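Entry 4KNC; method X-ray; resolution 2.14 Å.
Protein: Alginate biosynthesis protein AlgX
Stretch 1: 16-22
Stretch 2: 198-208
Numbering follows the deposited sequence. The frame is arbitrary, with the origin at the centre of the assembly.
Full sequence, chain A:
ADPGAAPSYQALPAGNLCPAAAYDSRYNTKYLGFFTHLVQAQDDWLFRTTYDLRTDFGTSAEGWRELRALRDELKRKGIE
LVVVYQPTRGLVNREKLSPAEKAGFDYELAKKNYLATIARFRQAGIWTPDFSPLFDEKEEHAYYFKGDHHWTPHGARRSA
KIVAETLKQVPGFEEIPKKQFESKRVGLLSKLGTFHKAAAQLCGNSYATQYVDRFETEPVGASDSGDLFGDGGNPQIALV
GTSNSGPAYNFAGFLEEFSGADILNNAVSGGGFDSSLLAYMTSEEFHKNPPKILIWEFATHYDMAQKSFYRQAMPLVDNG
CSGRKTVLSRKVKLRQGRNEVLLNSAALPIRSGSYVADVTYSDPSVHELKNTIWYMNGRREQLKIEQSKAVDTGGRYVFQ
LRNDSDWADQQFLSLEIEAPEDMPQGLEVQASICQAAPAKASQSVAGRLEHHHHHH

Stretch 1, residues 16-22: NLCPAAA
Stretch 2 (198-208) AAAQLCGNSYA

A disulfide between C18 and C203 lies at the heart of the contact, joining residues 185 positions apart in one chain: SG of C18 and SG of C203 are 2.0 Å apart, with chi3 -67°. Both CA-to-CB bonds point toward the opposing stretch, C18 with chi1 p (67°) and C203 with chi1 m (-65°). C18 lies by C203 (CA to CA 5.4 Å) and A21 by L202 (CA to CA 6.9 Å), so the register steps back along stretch 2 as stretch 1 advances. C203 ends a helix that enters the stretch already formed at 198, held by the backbone hydrogen bonds L202 N to A198 O (3.0 Å) and C203 N to A199 O (2.9 Å). L17 and C18 are extended (phi/psi -68/149 and -74/150); the chain then turns into a 3-10 segment, 19-22, with A21 N bonded to C18 O at 3.0 Å and A22 N to P19 O at 3.0 Å.

Apolar side chains from stretch 1 pack against C203 SG and the helix beside it. L17, rotamer m,t, leaves its backbone sideways but brings CD2 to 3.7 Å from A199 CB and 4.2 Å from C203 SG. The turn places A21 CB 4.1 Å from C203 SG and, more loosely, 4.5 Å from CD1 of L202 (m,t).

Beyond C203, G204 leaves the helix with positive phi (74/12), which favours glycine, while its N still bonds A200 O at 2.8 Å. N205 (phi/psi -63/162, chi1 m, chi2 23°) then points toward stretch 1. Its ND2 donates to N16 O at 3.1 Å (146°) and to Y207 OH at 3.2 Å (162°); the first bond crosses between the stretches, the second, within stretch 2, braces the same amide against the tyrosine. Y207 (chi1 m, chi2 90°) starts sideways, yet its OH reaches 4.1 Å from L17 CD2. At the outer edge, poorly ordered N16 (chi1 t) sets ND2 3.7 Å from Y207 OH, oblique to the ring.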

# COMPACT_ATOMS: atom_id res chain seq x y z
N ASN A 16 -28.88 14.83 12.23
CA ASN A 16 -28.78 15.82 11.17
C ASN A 16 -28.80 15.16 9.79
O ASN A 16 -29.23 15.76 8.81
CB ASN A 16 -27.52 16.66 11.34
CG ASN A 16 -27.46 17.84 10.39
OD1 ASN A 16 -28.48 18.46 10.10
ND2 ASN A 16 -26.27 18.15 9.91
N LEU A 17 -28.32 13.92 9.73
CA LEU A 17 -28.36 13.13 8.51
C LEU A 17 -29.79 12.75 8.14
O LEU A 17 -30.63 12.54 9.01
CB LEU A 17 -27.57 11.83 8.69
CG LEU A 17 -26.07 11.89 8.51
CD1 LEU A 17 -25.47 10.57 8.94
CD2 LEU A 17 -25.76 12.18 7.06
N CYS A 18 -30.05 12.63 6.84
CA CYS A 18 -31.36 12.18 6.40
C CYS A 18 -31.51 10.68 6.66
O CYS A 18 -30.52 9.96 6.66
CB CYS A 18 -31.58 12.52 4.91
SG CYS A 18 -30.53 11.63 3.74
N PRO A 19 -32.75 10.21 6.91
CA PRO A 19 -33.04 8.80 7.21
C PRO A 19 -32.45 7.80 6.21
O PRO A 19 -32.03 6.72 6.61
CB PRO A 19 -34.57 8.74 7.12
CG PRO A 19 -35.03 10.13 7.36
CD PRO A 19 -33.97 11.03 6.83
N ALA A 20 -32.41 8.18 4.93
CA ALA A 20 -31.92 7.29 3.88
C ALA A 20 -30.48 6.87 4.13
O ALA A 20 -30.05 5.79 3.72
CB ALA A 20 -32.02 7.96 2.52
N ALA A 21 -29.74 7.73 4.83
CA ALA A 21 -28.33 7.50 5.10
C ALA A 21 -28.10 6.29 6.00
O ALA A 21 -26.98 5.78 6.07
CB ALA A 21 -27.71 8.74 5.72
N ALA A 22 -29.15 5.83 6.69
CA ALA A 22 -28.94 4.73 7.64
C ALA A 22 -28.94 3.31 7.02
O ALA A 22 -28.77 2.34 7.73
CB ALA A 22 -29.96 4.81 8.76
N ALA A 198 -19.99 13.11 0.95
CA ALA A 198 -20.89 12.00 0.65
C ALA A 198 -22.27 12.27 1.26
O ALA A 198 -23.31 12.07 0.63
CB ALA A 198 -20.30 10.66 1.18
N ALA A 199 -22.26 12.72 2.51
CA ALA A 199 -23.51 13.08 3.19
C ALA A 199 -24.24 14.22 2.48
O ALA A 199 -25.47 14.26 2.47
CB ALA A 199 -23.25 13.42 4.66
N ALA A 200 -23.48 15.15 1.89
CA ALA A 200 -24.06 16.24 1.11
C ALA A 200 -24.74 15.70 -0.14
O ALA A 200 -25.83 16.13 -0.50
CB ALA A 200 -22.99 17.27 0.73
N GLN A 201 -24.09 14.75 -0.80
CA GLN A 201 -24.67 14.17 -2.00
C GLN A 201 -25.95 13.39 -1.69
O GLN A 201 -26.93 13.46 -2.46
CB GLN A 201 -23.65 13.27 -2.70
CG GLN A 201 -23.90 13.07 -4.18
CD GLN A 201 -24.84 11.93 -4.45
OE1 GLN A 201 -24.75 10.87 -3.82
NE2 GLN A 201 -25.78 12.13 -5.38
N LEU A 202 -25.95 12.68 -0.57
CA LEU A 202 -27.09 11.87 -0.15
C LEU A 202 -28.27 12.65 0.43
O LEU A 202 -29.42 12.28 0.25
CB LEU A 202 -26.67 10.87 0.93
CG LEU A 202 -25.82 9.66 0.56
CD1 LEU A 202 -25.56 8.82 1.80
CD2 LEU A 202 -26.50 8.84 -0.48
N CYS A 203 -27.97 13.71 1.17
CA CYS A 203 -28.94 14.33 2.06
C CYS A 203 -29.06 15.83 1.85
O CYS A 203 -29.93 16.48 2.42
CB CYS A 203 -28.56 14.07 3.53
SG CYS A 203 -28.63 12.33 4.06
N GLY A 204 -28.16 16.39 1.04
CA GLY A 204 -28.14 17.83 0.84
C GLY A 204 -27.59 18.56 2.06
O GLY A 204 -27.70 19.78 2.17
N ASN A 205 -27.00 17.80 2.98
CA ASN A 205 -26.36 18.39 4.15
C ASN A 205 -25.19 19.28 3.76
O ASN A 205 -24.67 19.20 2.64
CB ASN A 205 -25.90 17.30 5.13
CG ASN A 205 -27.05 16.60 5.80
OD1 ASN A 205 -28.17 16.60 5.28
ND2 ASN A 205 -26.80 16.01 6.96
N SER A 206 -24.76 20.13 4.67
CA SER A 206 -23.62 20.99 4.42
C SER A 206 -22.76 21.01 5.68
O SER A 206 -23.26 21.26 6.77
CB SER A 206 -24.08 22.40 4.07
OG SER A 206 -23.07 23.10 3.37
N TYR A 207 -21.46 20.73 5.53
CA TYR A 207 -20.55 20.71 6.67
C TYR A 207 -19.38 21.68 6.49
O TYR A 207 -18.96 21.97 5.36
CB TYR A 207 -20.05 19.29 6.96
CG TYR A 207 -21.12 18.29 7.39
CD1 TYR A 207 -21.82 17.52 6.44
CD2 TYR A 207 -21.44 18.10 8.73
CE1 TYR A 207 -22.80 16.61 6.83
CE2 TYR A 207 -22.41 17.19 9.13
CZ TYR A 207 -23.09 16.44 8.17
OH TYR A 207 -24.05 15.54 8.57
N ALA A 208 -18.87 22.20 7.60
CA ALA A 208 -17.77 23.16 7.56
C ALA A 208 -16.46 22.52 7.12
O ALA A 208 -16.13 21.42 7.54
CB ALA A 208 -17.59 23.81 8.93